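PDB 6XEP: thiamine-monophosphate kinase from Stenotrophomonas maltophilia, which probably catalyses the ATP-dependent phosphorylation of thiamine monophosphate to thiamine diphosphate, the active form of vitamin B1. Local coordinates for residues Val50-Leu56 against Val78-Leu83; Ala68-Gly72 against Trp106-Asp112; Asp160-Val164 against Arg287-His291; Ala218-Val224 against Tyr276-Ala282. All blocks are in the same frame, centred on the assembly; numbering follows the deposited sequence.

Contact 1. Residues Val50-Leu56 against Val78-Leu83; sequences VVTADTL and VNLSDL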
loop_
_atom_site.group_PDB
_atom_site.type_symbol
_atom_site.label_atom_id
_atom_site.label_comp_id
_atom_site.label_asym_id
_atom_site.label_seq_id
_atom_site.Cartn_x
_atom_site.Cartn_y
_atom_site.Cartn_z
ATOM N N VAL A 50 -1.311 9.196 -10.076
ATOM C CA VAL A 50 -2.509 8.489 -9.638
ATOM C C VAL A 50 -2.058 7.213 -8.960
ATOM O O VAL A 50 -1.043 6.616 -9.327
ATOM C CB VAL A 50 -3.500 8.162 -10.773
ATOM C CG1 VAL A 50 -4.001 9.411 -11.381
ATOM C CG2 VAL A 50 -2.856 7.319 -11.817
ATOM N N VAL A 51 -2.806 6.802 -7.949
ATOM C CA VAL A 51 -2.364 5.737 -7.068
ATOM C C VAL A 51 -3.503 4.750 -6.915
ATOM O O VAL A 51 -4.657 5.157 -6.716
ATOM C CB VAL A 51 -1.940 6.281 -5.693
ATOM C CG1 VAL A 51 -1.440 5.162 -4.837
ATOM C CG2 VAL A 51 -0.861 7.343 -5.855
ATOM N N THR A 52 -3.183 3.465 -7.015
ATOM C CA THR A 52 -4.138 2.383 -6.844
ATOM C C THR A 52 -3.629 1.440 -5.772
ATOM O O THR A 52 -2.425 1.329 -5.558
ATOM C CB THR A 52 -4.356 1.583 -8.138
ATOM O OG1 THR A 52 -3.160 0.873 -8.472
ATOM C CG2 THR A 52 -4.723 2.493 -9.280
ATOM N N ALA A 53 -4.551 0.747 -5.107
ATOM C CA ALA A 53 -4.133 -0.194 -4.081
ATOM C C ALA A 53 -5.142 -1.324 -4.046
ATOM O O ALA A 53 -6.344 -1.080 -4.119
ATOM C CB ALA A 53 -4.040 0.449 -2.695
ATOM N N ASP A 54 -4.640 -2.547 -3.926
ATOM C CA ASP A 54 -5.472 -3.744 -3.901
ATOM C C ASP A 54 -4.817 -4.740 -2.963
ATOM O O ASP A 54 -3.588 -4.820 -2.905
ATOM C CB ASP A 54 -5.613 -4.366 -5.294
ATOM C CG ASP A 54 -6.335 -3.459 -6.279
ATOM O OD1 ASP A 54 -5.639 -2.748 -7.041
ATOM O OD2 ASP A 54 -7.595 -3.446 -6.289
ATOM N N THR A 55 -5.626 -5.486 -2.222
ATOM C CA THR A 55 -5.109 -6.563 -1.392
ATOM C C THR A 55 -5.679 -7.870 -1.910
ATOM O O THR A 55 -6.875 -7.948 -2.188
ATOM C CB THR A 55 -5.473 -6.370 0.081
ATOM O OG1 THR A 55 -4.800 -5.211 0.587
ATOM C CG2 THR A 55 -5.061 -7.595 0.891
ATOM N N LEU A 56 -4.826 -8.876 -2.067
ATOM C CA LEU A 56 -5.273 -10.228 -2.382
ATOM C C LEU A 56 -5.017 -11.095 -1.163
ATOM O O LEU A 56 -3.885 -11.154 -0.664
ATOM C CB LEU A 56 -4.567 -10.799 -3.613
ATOM C CG LEU A 56 -5.159 -10.391 -4.977
ATOM C CD1 LEU A 56 -5.088 -8.901 -5.230
ATOM C CD2 LEU A 56 -4.474 -11.150 -6.096
ATOM N N VAL A 78 -3.613 -6.992 -11.003
ATOM C CA VAL A 78 -4.822 -6.274 -10.595
ATOM C C VAL A 78 -4.572 -4.768 -10.592
ATOM O O VAL A 78 -5.375 -3.980 -11.100
ATOM C CB VAL A 78 -5.300 -6.771 -9.218
ATOM C CG1 VAL A 78 -6.505 -5.959 -8.784
ATOM C CG2 VAL A 78 -5.653 -8.239 -9.309
ATOM N N ASN A 79 -3.442 -4.350 -10.024
ATOM C CA ASN A 79 -3.138 -2.925 -9.933
ATOM C C ASN A 79 -2.833 -2.324 -11.293
ATOM O O ASN A 79 -3.220 -1.182 -11.582
ATOM C CB ASN A 79 -1.956 -2.723 -8.995
ATOM C CG ASN A 79 -2.336 -2.916 -7.565
ATOM O OD1 ASN A 79 -2.346 -4.038 -7.057
ATOM N ND2 ASN A 79 -2.693 -1.826 -6.900
ATOM N N LEU A 80 -2.089 -3.055 -12.122
ATOM C CA LEU A 80 -1.782 -2.550 -13.447
ATOM C C LEU A 80 -3.044 -2.416 -14.284
ATOM O O LEU A 80 -3.146 -1.504 -15.106
ATOM C CB LEU A 80 -0.777 -3.467 -14.134
ATOM C CG LEU A 80 0.635 -3.440 -13.564
ATOM C CD1 LEU A 80 1.539 -4.427 -14.316
ATOM C CD2 LEU A 80 1.212 -2.009 -13.621
ATOM N N SER A 81 -3.998 -3.328 -14.101
ATOM C CA SER A 81 -5.256 -3.221 -14.826
ATOM C C SER A 81 -6.024 -1.969 -14.395
ATOM O O SER A 81 -6.654 -1.302 -15.228
ATOM C CB SER A 81 -6.087 -4.478 -14.603
ATOM O OG SER A 81 -7.309 -4.364 -15.303
ATOM N N ASP A 82 -5.981 -1.646 -13.095
ATOM C CA ASP A 82 -6.578 -0.409 -12.590
ATOM C C ASP A 82 -5.932 0.804 -13.251
ATOM O O ASP A 82 -6.615 1.740 -13.684
ATOM C CB ASP A 82 -6.395 -0.305 -11.070
ATOM C CG ASP A 82 -7.106 -1.397 -10.279
ATOM O OD1 ASP A 82 -7.958 -2.123 -10.822
ATOM O OD2 ASP A 82 -6.792 -1.513 -9.070
ATOM N N LEU A 83 -4.593 0.812 -13.306
ATOM C CA LEU A 83 -3.887 1.927 -13.932
ATOM C C LEU A 83 -4.197 2.002 -15.417
ATOM O O LEU A 83 -4.310 3.096 -15.972
ATOM C CB LEU A 83 -2.376 1.788 -13.727
ATOM C CG LEU A 83 -1.893 2.035 -12.298
ATOM C CD1 LEU A 83 -0.388 1.907 -12.235
ATOM C CD2 LEU A 83 -2.335 3.418 -11.828
HETATM O O HOH W 1 -9.244 -3.484 -8.394
#
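T52, D54 and N79 bury the most surface where strand 50-56, the end strand of the N-terminal sheet within the chain, meets helix 78-83, which runs roughly antiparallel to it (148°) with the axes 8.1 Å apart. Across this gap N79 ND2 donates a hydrogen bond to T52 OG1 (3.2 Å), and the T52 methyl packs against L83, with CG2 3.6 Å from L83 CD2. D54, two residues along on the same face of the strand, rests its carboxylate carbon CG on V78 CG1 (3.5 Å) and brings OD1 to 2.6 Å from D82 OD2. Apolar pairs lie toward both ends: V50 CG2 with L83 CD2 at 3.9 Å, L56 CD1 with V78 CG2 at 4.2 Å. Water 1 bridges the two acids, 2.7 Å from D54 OD2 and 3.1 Å from D82 OD1, and can donate to either. D223, from the C-terminal half of the chain, adds a third carboxylate beside D82. T52, D54 and D82 are predicted magnesium ligands, and no magnesium is present here. Two carboxylate oxygens only 2.6 Å apart suggest that one acid holds a proton in the absence of magnesium; bound cations would be expected to neutralise this acidic cluster instead.

Contact 2. Residues Ala68-Gly72 against Trp106-Asp112; sequences AFDIG and WIEAFGD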
loop_
_atom_site.group_PDB
_atom_site.type_symbol
_atom_site.label_atom_id
_atom_site.label_comp_id
_atom_site.label_asym_id
_atom_site.label_seq_id
_atom_site.Cartn_x
_atom_site.Cartn_y
_atom_site.Cartn_z
ATOM N N ALA A 68 3.123 -19.764 -5.835
ATOM C CA ALA A 68 3.734 -18.468 -5.526
ATOM C C ALA A 68 3.922 -17.588 -6.765
ATOM O O ALA A 68 3.634 -16.386 -6.733
ATOM C CB ALA A 68 5.079 -18.702 -4.825
ATOM N N PHE A 69 4.451 -18.154 -7.858
ATOM C CA PHE A 69 4.648 -17.342 -9.063
ATOM C C PHE A 69 3.343 -16.694 -9.512
ATOM O O PHE A 69 3.316 -15.521 -9.888
ATOM C CB PHE A 69 5.232 -18.209 -10.186
ATOM C CG PHE A 69 5.458 -17.475 -11.490
ATOM C CD1 PHE A 69 4.430 -17.295 -12.393
ATOM C CD2 PHE A 69 6.719 -17.024 -11.827
ATOM C CE1 PHE A 69 4.638 -16.625 -13.580
ATOM C CE2 PHE A 69 6.953 -16.365 -13.020
ATOM C CZ PHE A 69 5.908 -16.163 -13.896
ATOM N N ASP A 70 2.254 -17.451 -9.500
ATOM C CA ASP A 70 0.979 -16.914 -9.983
ATOM C C ASP A 70 0.405 -15.877 -9.031
ATOM O O ASP A 70 -0.236 -14.914 -9.470
ATOM C CB ASP A 70 0.020 -18.082 -10.195
ATOM C CG ASP A 70 0.597 -19.102 -11.153
ATOM O OD1 ASP A 70 1.183 -18.663 -12.168
ATOM O OD2 ASP A 70 0.502 -20.326 -10.891
ATOM N N ILE A 71 0.624 -16.056 -7.727
ATOM C CA ILE A 71 0.221 -15.039 -6.765
ATOM C C ILE A 71 0.991 -13.749 -7.012
ATOM O O ILE A 71 0.421 -12.653 -6.977
ATOM C CB ILE A 71 0.421 -15.551 -5.326
ATOM C CG1 ILE A 71 -0.477 -16.756 -5.067
ATOM C CG2 ILE A 71 0.081 -14.459 -4.333
ATOM C CD1 ILE A 71 -0.175 -17.433 -3.732
ATOM N N GLY A 72 2.300 -13.858 -7.258
ATOM C CA GLY A 72 3.089 -12.669 -7.543
ATOM C C GLY A 72 2.637 -11.953 -8.800
ATOM O O GLY A 72 2.487 -10.723 -8.813
ATOM N N TRP A 106 9.460 -19.694 -1.193
ATOM C CA TRP A 106 8.193 -19.135 -1.659
ATOM C C TRP A 106 8.358 -17.687 -2.096
ATOM O O TRP A 106 7.854 -17.292 -3.146
ATOM C CB TRP A 106 7.133 -19.252 -0.562
ATOM C CG TRP A 106 5.758 -18.897 -1.023
ATOM C CD1 TRP A 106 4.779 -19.766 -1.423
ATOM C CD2 TRP A 106 5.183 -17.590 -1.087
ATOM N NE1 TRP A 106 3.642 -19.077 -1.746
ATOM C CE2 TRP A 106 3.864 -17.738 -1.558
ATOM C CE3 TRP A 106 5.656 -16.306 -0.803
ATOM C CZ2 TRP A 106 3.014 -16.653 -1.749
ATOM C CZ3 TRP A 106 4.807 -15.221 -0.996
ATOM C CH2 TRP A 106 3.511 -15.402 -1.478
ATOM N N ILE A 107 9.087 -16.888 -1.323
ATOM C CA ILE A 107 9.233 -15.480 -1.667
ATOM C C ILE A 107 10.009 -15.328 -2.965
ATOM O O ILE A 107 9.704 -14.456 -3.779
ATOM C CB ILE A 107 9.904 -14.710 -0.517
ATOM C CG1 ILE A 107 8.949 -14.594 0.667
ATOM C CG2 ILE A 107 10.254 -13.302 -0.948
ATOM C CD1 ILE A 107 9.624 -13.992 1.896
ATOM N N GLU A 108 11.024 -16.169 -3.178
ATOM C CA GLU A 108 11.783 -16.107 -4.425
ATOM C C GLU A 108 10.887 -16.407 -5.624
ATOM O O GLU A 108 10.980 -15.746 -6.664
ATOM C CB GLU A 108 12.957 -17.083 -4.361
ATOM C CG GLU A 108 13.866 -17.079 -5.580
ATOM C CD GLU A 108 15.241 -17.693 -5.296
ATOM O OE1 GLU A 108 15.313 -18.820 -4.754
ATOM O OE2 GLU A 108 16.258 -17.040 -5.618
ATOM N N ALA A 109 10.020 -17.409 -5.492
ATOM C CA ALA A 109 9.102 -17.770 -6.568
ATOM C C ALA A 109 8.039 -16.703 -6.768
ATOM O O ALA A 109 7.644 -16.408 -7.902
ATOM C CB ALA A 109 8.440 -19.109 -6.255
ATOM N N PHE A 110 7.540 -16.131 -5.674
ATOM C CA PHE A 110 6.637 -14.995 -5.791
ATOM C C PHE A 110 7.319 -13.872 -6.559
ATOM O O PHE A 110 6.719 -13.259 -7.444
ATOM C CB PHE A 110 6.221 -14.529 -4.391
ATOM C CG PHE A 110 5.496 -13.219 -4.385
ATOM C CD1 PHE A 110 6.192 -12.017 -4.400
ATOM C CD2 PHE A 110 4.132 -13.186 -4.331
ATOM C CE1 PHE A 110 5.515 -10.808 -4.399
ATOM C CE2 PHE A 110 3.457 -11.970 -4.345
ATOM C CZ PHE A 110 4.156 -10.790 -4.368
ATOM N N GLY A 111 8.591 -13.615 -6.246
ATOM C CA GLY A 111 9.301 -12.548 -6.932
ATOM C C GLY A 111 9.447 -12.831 -8.414
ATOM O O GLY A 111 9.350 -11.924 -9.239
ATOM N N ASP A 112 9.667 -14.099 -8.768
ATOM C CA ASP A 112 9.702 -14.471 -10.183
ATOM C C ASP A 112 8.469 -13.953 -10.913
ATOM O O ASP A 112 8.574 -13.359 -11.993
ATOM C CB ASP A 112 9.784 -15.992 -10.336
ATOM C CG ASP A 112 11.163 -16.544 -10.100
ATOM O OD1 ASP A 112 12.139 -15.765 -10.005
ATOM O OD2 ASP A 112 11.258 -17.787 -10.014
#
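A68 is the small knob of this helix pair: its CB sits over the W106 five-membered ring, 3.5 Å from the centroid (CH-pi), and 3.7 Å from A109 CB. The axes of segments 68-72 and 106-112 cross at -47° and come within 6.6 Å, close enough for backbone to touch backbone. CA-H...O contacts link F110 CA to A68 O (3.4 Å) and F69 CA to A109 O (3.3 Å). Helices 68-85 and 104-120 thus pack side by side on the N-terminal sheet of this PurM-like domain, F110 reaching down to L95 and L97 of strand 89-99. The hollow at G72 takes the F110 ring, with G72 CA over its face, 3.7 Å from the centroid (CH-pi); a CB there would clash with F110 O. I71 packs across the ends of both aromatic side chains, its CD1 3.8 Å from W106 CZ2 at the ring edge and its CG2 4.2 Å from F110 CE2. Farther out, F69 leans on D112, with CD2 3.6 Å from D112 CB, while the D112 carboxylate forms a salt bridge with R19.

Contact 3. Residues Asp160-Val164 against Arg287-His291; sequences DDIWV and RDALH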
loop_
_atom_site.group_PDB
_atom_site.type_symbol
_atom_site.label_atom_id
_atom_site.label_comp_id
_atom_site.label_asym_id
_atom_site.label_seq_id
_atom_site.Cartn_x
_atom_site.Cartn_y
_atom_site.Cartn_z
ATOM N N ASP A 160 -22.130 6.506 -28.933
ATOM C CA ASP A 160 -20.853 5.794 -28.912
ATOM C C ASP A 160 -21.050 4.302 -29.182
ATOM O O ASP A 160 -22.060 3.707 -28.796
ATOM C CB ASP A 160 -20.161 5.943 -27.553
ATOM C CG ASP A 160 -19.472 7.281 -27.369
ATOM O OD1 ASP A 160 -19.476 8.108 -28.312
ATOM O OD2 ASP A 160 -18.917 7.497 -26.266
ATOM N N ASP A 161 -20.056 3.693 -29.824
ATOM C CA ASP A 161 -19.904 2.244 -29.763
ATOM C C ASP A 161 -19.303 1.849 -28.415
ATOM O O ASP A 161 -18.524 2.593 -27.823
ATOM C CB ASP A 161 -18.980 1.730 -30.870
ATOM C CG ASP A 161 -19.514 1.983 -32.264
ATOM O OD1 ASP A 161 -20.740 1.865 -32.456
ATOM O OD2 ASP A 161 -18.696 2.271 -33.182
ATOM N N ILE A 162 -19.639 0.649 -27.954
ATOM C CA ILE A 162 -18.999 0.029 -26.799
ATOM C C ILE A 162 -18.047 -1.040 -27.319
ATOM O O ILE A 162 -18.418 -1.827 -28.205
ATOM C CB ILE A 162 -20.042 -0.582 -25.847
ATOM C CG1 ILE A 162 -21.055 0.482 -25.397
ATOM C CG2 ILE A 162 -19.371 -1.183 -24.601
ATOM C CD1 ILE A 162 -22.144 -0.100 -24.494
ATOM N N TRP A 163 -16.834 -1.081 -26.759
ATOM C CA TRP A 163 -15.777 -2.010 -27.159
ATOM C C TRP A 163 -15.233 -2.726 -25.939
ATOM O O TRP A 163 -15.276 -2.200 -24.831
ATOM C CB TRP A 163 -14.592 -1.296 -27.829
ATOM C CG TRP A 163 -14.911 -0.611 -29.135
ATOM C CD1 TRP A 163 -15.495 0.616 -29.302
ATOM C CD2 TRP A 163 -14.652 -1.115 -30.449
ATOM N NE1 TRP A 163 -15.618 0.900 -30.635
ATOM C CE2 TRP A 163 -15.098 -0.141 -31.364
ATOM C CE3 TRP A 163 -14.077 -2.295 -30.938
ATOM C CZ2 TRP A 163 -14.996 -0.309 -32.753
ATOM C CZ3 TRP A 163 -13.972 -2.465 -32.312
ATOM C CH2 TRP A 163 -14.440 -1.474 -33.209
ATOM N N VAL A 164 -14.659 -3.911 -26.151
ATOM C CA VAL A 164 -13.956 -4.595 -25.072
ATOM C C VAL A 164 -12.735 -5.317 -25.640
ATOM O O VAL A 164 -12.749 -5.808 -26.772
ATOM C CB VAL A 164 -14.887 -5.568 -24.301
ATOM C CG1 VAL A 164 -15.303 -6.753 -25.166
ATOM C CG2 VAL A 164 -14.224 -6.023 -22.992
ATOM N N ARG A 287 -14.337 3.443 -35.862
ATOM C CA ARG A 287 -14.332 1.993 -36.050
ATOM C C ARG A 287 -13.112 1.542 -36.833
ATOM O O ARG A 287 -12.419 0.603 -36.422
ATOM C CB ARG A 287 -15.608 1.534 -36.752
ATOM C CG ARG A 287 -16.776 1.413 -35.800
ATOM C CD ARG A 287 -18.033 1.059 -36.548
ATOM N NE ARG A 287 -19.213 1.210 -35.707
ATOM C CZ ARG A 287 -20.439 0.896 -36.104
ATOM N NH1 ARG A 287 -20.635 0.390 -37.331
ATOM N NH2 ARG A 287 -21.459 1.077 -35.273
ATOM N N ASP A 288 -12.850 2.189 -37.977
ATOM C CA ASP A 288 -11.692 1.849 -38.796
ATOM C C ASP A 288 -10.407 1.955 -37.985
ATOM O O ASP A 288 -9.553 1.064 -38.035
ATOM C CB ASP A 288 -11.615 2.768 -40.020
ATOM C CG ASP A 288 -12.743 2.535 -41.003
ATOM O OD1 ASP A 288 -13.511 1.567 -40.817
ATOM O OD2 ASP A 288 -12.853 3.322 -41.965
ATOM N N ALA A 289 -10.263 3.043 -37.228
ATOM C CA ALA A 289 -9.031 3.272 -36.481
ATOM C C ALA A 289 -8.841 2.217 -35.403
ATOM O O ALA A 289 -7.719 1.752 -35.170
ATOM C CB ALA A 289 -9.049 4.670 -35.862
ATOM N N LEU A 290 -9.928 1.823 -34.739
ATOM C CA LEU A 290 -9.820 0.837 -33.675
ATOM C C LEU A 290 -9.525 -0.551 -34.224
ATOM O O LEU A 290 -8.808 -1.321 -33.584
ATOM C CB LEU A 290 -11.093 0.851 -32.820
ATOM C CG LEU A 290 -11.194 2.108 -31.949
ATOM C CD1 LEU A 290 -12.612 2.310 -31.388
ATOM C CD2 LEU A 290 -10.180 2.048 -30.811
ATOM N N HIS A 291 -10.045 -0.897 -35.406
ATOM C CA HIS A 291 -9.631 -2.160 -36.015
ATOM C C HIS A 291 -8.149 -2.131 -36.344
ATOM O O HIS A 291 -7.434 -3.121 -36.141
ATOM C CB HIS A 291 -10.460 -2.450 -37.267
ATOM C CG HIS A 291 -11.893 -2.749 -36.961
ATOM N ND1 HIS A 291 -12.270 -3.790 -36.141
ATOM C CD2 HIS A 291 -13.037 -2.131 -37.333
ATOM C CE1 HIS A 291 -13.585 -3.806 -36.028
ATOM N NE2 HIS A 291 -14.075 -2.809 -36.741
#
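This is a strand-to-helix packing contact in the C-terminal domain, combining a salt bridge with an aromatic cluster, and it lies away from the predicted substrate and metal sites. Strand 161-164, inside the six-stranded sheet, and the start of helix 287-297 run almost parallel (6°) with their axes 11.6 Å apart, so long side chains must span the gap. W163 does most of this, burying 94 Å². L290 CD1 lies over one face of its indole, 3.7 Å from the centroid of the five-membered ring in a CH-pi contact, and the ring of F280 from the neighbouring strand also meets W163, nearly parallel to it. The far edge of W163 points at the face of H291 in a T-shaped pair, with centroids 5.3 Å apart and planes at 71°; W163 CH2 is 3.8 Å from H291 CE1. At the same indole's edge, the aliphatic stem of R287 brings CG to 3.9 Å from W163 CZ2. Beyond it the extended arginine forms a two-pronged salt bridge with D161, R287 NE to OD2 at 2.8 Å and R287 NH2 to OD1 at 3.0 Å, both nearly straight. R303 brings a second positive charge close to R287 NH2. The D161 carboxylate probably also eases the repulsion between the two arginines, while the indole joins strand and helix through apolar and aromatic contacts.

Contact 4. Residues Ala218-Val224 against Tyr276-Ala282; sequences AHAAVDV and YELCFTA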
loop_
_atom_site.group_PDB
_atom_site.type_symbol
_atom_site.label_atom_id
_atom_site.label_comp_id
_atom_site.label_asym_id
_atom_site.label_seq_id
_atom_site.Cartn_x
_atom_site.Cartn_y
_atom_site.Cartn_z
ATOM N N ALA A 218 -10.765 7.043 -27.446
ATOM C CA ALA A 218 -11.940 6.660 -26.681
ATOM C C ALA A 218 -12.491 7.846 -25.903
ATOM O O ALA A 218 -11.811 8.851 -25.697
ATOM C CB ALA A 218 -11.613 5.518 -25.711
ATOM N N HIS A 219 -13.740 7.712 -25.469
ATOM C CA HIS A 219 -14.402 8.709 -24.636
ATOM C C HIS A 219 -14.415 8.338 -23.164
ATOM O O HIS A 219 -14.265 9.215 -22.303
ATOM C CB HIS A 219 -15.846 8.908 -25.106
ATOM C CG HIS A 219 -15.969 9.683 -26.380
ATOM N ND1 HIS A 219 -17.073 9.593 -27.202
ATOM C CD2 HIS A 219 -15.144 10.586 -26.958
ATOM C CE1 HIS A 219 -16.911 10.390 -28.245
ATOM N NE2 HIS A 219 -15.755 11.015 -28.114
ATOM N N ALA A 220 -14.628 7.062 -22.861
ATOM C CA ALA A 220 -14.715 6.579 -21.491
ATOM C C ALA A 220 -14.169 5.163 -21.452
ATOM O O ALA A 220 -14.177 4.451 -22.459
ATOM C CB ALA A 220 -16.156 6.619 -20.973
ATOM N N ALA A 221 -13.694 4.756 -20.280
ATOM C CA ALA A 221 -13.138 3.419 -20.141
ATOM C C ALA A 221 -13.294 2.943 -18.704
ATOM O O ALA A 221 -13.404 3.739 -17.772
ATOM C CB ALA A 221 -11.647 3.384 -20.546
ATOM N N VAL A 222 -13.256 1.623 -18.536
ATOM C CA VAL A 222 -13.304 0.998 -17.221
ATOM C C VAL A 222 -12.604 -0.341 -17.363
ATOM O O VAL A 222 -12.597 -0.930 -18.441
ATOM C CB VAL A 222 -14.771 0.849 -16.735
ATOM C CG1 VAL A 222 -15.561 -0.105 -17.648
ATOM C CG2 VAL A 222 -14.818 0.359 -15.305
ATOM N N ASP A 223 -11.997 -0.831 -16.283
ATOM C CA ASP A 223 -11.488 -2.185 -16.397
ATOM C C ASP A 223 -12.533 -3.176 -15.900
ATOM O O ASP A 223 -13.359 -2.867 -15.030
ATOM C CB ASP A 223 -10.118 -2.364 -15.727
ATOM C CG ASP A 223 -10.179 -2.532 -14.249
ATOM O OD1 ASP A 223 -11.043 -1.892 -13.612
ATOM O OD2 ASP A 223 -9.297 -3.288 -13.727
ATOM N N VAL A 224 -12.565 -4.329 -16.549
ATOM C CA VAL A 224 -13.576 -5.347 -16.300
ATOM C C VAL A 224 -12.960 -6.348 -15.335
ATOM O O VAL A 224 -12.153 -7.195 -15.726
ATOM C CB VAL A 224 -14.042 -6.027 -17.588
ATOM C CG1 VAL A 224 -15.193 -6.993 -17.258
ATOM C CG2 VAL A 224 -14.490 -4.977 -18.587
ATOM N N TYR A 276 -9.943 -8.734 -16.087
ATOM C CA TYR A 276 -8.917 -7.696 -16.208
ATOM C C TYR A 276 -8.705 -7.319 -17.677
ATOM O O TYR A 276 -7.586 -7.134 -18.153
ATOM C CB TYR A 276 -7.619 -8.119 -15.482
ATOM C CG TYR A 276 -7.938 -8.253 -14.005
ATOM C CD1 TYR A 276 -8.227 -7.125 -13.257
ATOM C CD2 TYR A 276 -8.044 -9.504 -13.383
ATOM C CE1 TYR A 276 -8.563 -7.214 -11.904
ATOM C CE2 TYR A 276 -8.381 -9.604 -12.025
ATOM C CZ TYR A 276 -8.641 -8.453 -11.297
ATOM O OH TYR A 276 -8.996 -8.501 -9.961
ATOM N N GLU A 277 -9.820 -7.169 -18.389
ATOM C CA GLU A 277 -9.868 -6.576 -19.717
ATOM C C GLU A 277 -10.296 -5.121 -19.586
ATOM O O GLU A 277 -10.666 -4.673 -18.507
ATOM C CB GLU A 277 -10.830 -7.365 -20.617
ATOM C CG GLU A 277 -10.364 -8.801 -20.847
ATOM C CD GLU A 277 -9.124 -8.908 -21.759
ATOM O OE1 GLU A 277 -8.569 -7.871 -22.209
ATOM O OE2 GLU A 277 -8.704 -10.053 -22.047
ATOM N N LEU A 278 -10.214 -4.367 -20.683
ATOM C CA LEU A 278 -10.653 -2.972 -20.687
ATOM C C LEU A 278 -11.912 -2.846 -21.531
ATOM O O LEU A 278 -11.948 -3.334 -22.660
ATOM C CB LEU A 278 -9.575 -2.043 -21.255
ATOM C CG LEU A 278 -8.343 -1.764 -20.409
ATOM C CD1 LEU A 278 -7.499 -0.658 -21.081
ATOM C CD2 LEU A 278 -8.759 -1.339 -19.012
ATOM N N CYS A 279 -12.931 -2.187 -20.991
ATOM C CA CYS A 279 -14.146 -1.864 -21.741
ATOM C C CYS A 279 -14.168 -0.363 -21.952
ATOM O O CYS A 279 -13.929 0.401 -21.004
ATOM C CB CYS A 279 -15.396 -2.333 -20.985
ATOM S SG CYS A 279 -16.947 -1.879 -21.770
ATOM N N PHE A 280 -14.409 0.076 -23.193
ATOM C CA PHE A 280 -14.399 1.511 -23.457
ATOM C C PHE A 280 -15.474 1.876 -24.465
ATOM O O PHE A 280 -16.049 1.018 -25.138
ATOM C CB PHE A 280 -13.015 2.005 -23.928
ATOM C CG PHE A 280 -12.484 1.306 -25.145
ATOM C CD1 PHE A 280 -11.855 0.076 -25.034
ATOM C CD2 PHE A 280 -12.576 1.906 -26.400
ATOM C CE1 PHE A 280 -11.335 -0.566 -26.148
ATOM C CE2 PHE A 280 -12.057 1.277 -27.532
ATOM C CZ PHE A 280 -11.431 0.028 -27.401
ATOM N N THR A 281 -15.763 3.172 -24.543
ATOM C CA THR A 281 -16.687 3.686 -25.535
ATOM C C THR A 281 -15.936 4.663 -26.430
ATOM O O THR A 281 -14.962 5.299 -25.999
ATOM C CB THR A 281 -17.921 4.360 -24.883
ATOM O OG1 THR A 281 -17.634 5.725 -24.543
ATOM C CG2 THR A 281 -18.383 3.594 -23.636
ATOM N N ALA A 282 -16.373 4.735 -27.688
ATOM C CA ALA A 282 -15.737 5.564 -28.701
ATOM C C ALA A 282 -16.782 6.021 -29.709
ATOM O O ALA A 282 -17.772 5.327 -29.959
ATOM C CB ALA A 282 -14.614 4.812 -29.440
#
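An antiparallel strand pair at one border of the six-stranded PurM-like C-terminal sheet carries D223, a predicted magnesium ligand, toward the N-terminal domain. Strand 220-224, outermost in the chain, pairs with strand 277-282, which on its other side is bonded to strand 161-165. V222 and C279 form a hydrogen-bonded pair, with V222 N to C279 O at 2.8 Å and C279 N to V222 O at 2.9 Å. A220 O accepts from T281 N (2.9 Å) and H219 N donates to T281 O (2.8 Å). The non-hydrogen-bonded pairs are A221 with F280, CB to CB at 3.9 Å, and D223 with L278, where D223 CB meets L278 CD2 at 3.7 Å. These side chains share one face; V222, V224 and C279 occupy the other, where V222 and C279 pack on helix 228-239; V224 CG2 is 3.7 Å from C279 CB. The polar ends look elsewhere: D223 OD2 is hydrogen-bonded to S81 OG of helix 68-85, beside D82, whereas E277 forms salt bridges with R200 and R207 and a hydrogen bond to S165. At the end near the predicted site, Y276 and E277 both face V224 in a G1 beta bulge. Y276 takes the positive phi (53°) of that motif; V224 N donates to E277 O at 2.7 Å, and Y276 N returns a weak hydrogen bond to V224 O, also at 2.7 Å.

How the contacts relate
From the N terminus, contact 1 packs strand 50-56 on segment 78-83 and closes a loop; contact 2 opens inside that loop, at the start of the same helix 68-85, and closes beyond it at 106-112, so the two cross, and together they set helix 68-85 against the N-terminal sheet and its neighbouring helix. Contact 3 then opens at 160-164 and closes the long loop at 287-291, within which contact 4 is nested. Strands 161-165 and 277-282 are sheet neighbours, with a probable hydrogen bond from W163 N to F280 O between them. The halves of the chain meet where contacts 1 and 4 touch: S81 OG probably hydrogen-bonds D223 OD2, next to D82, while V78 packs on Y276.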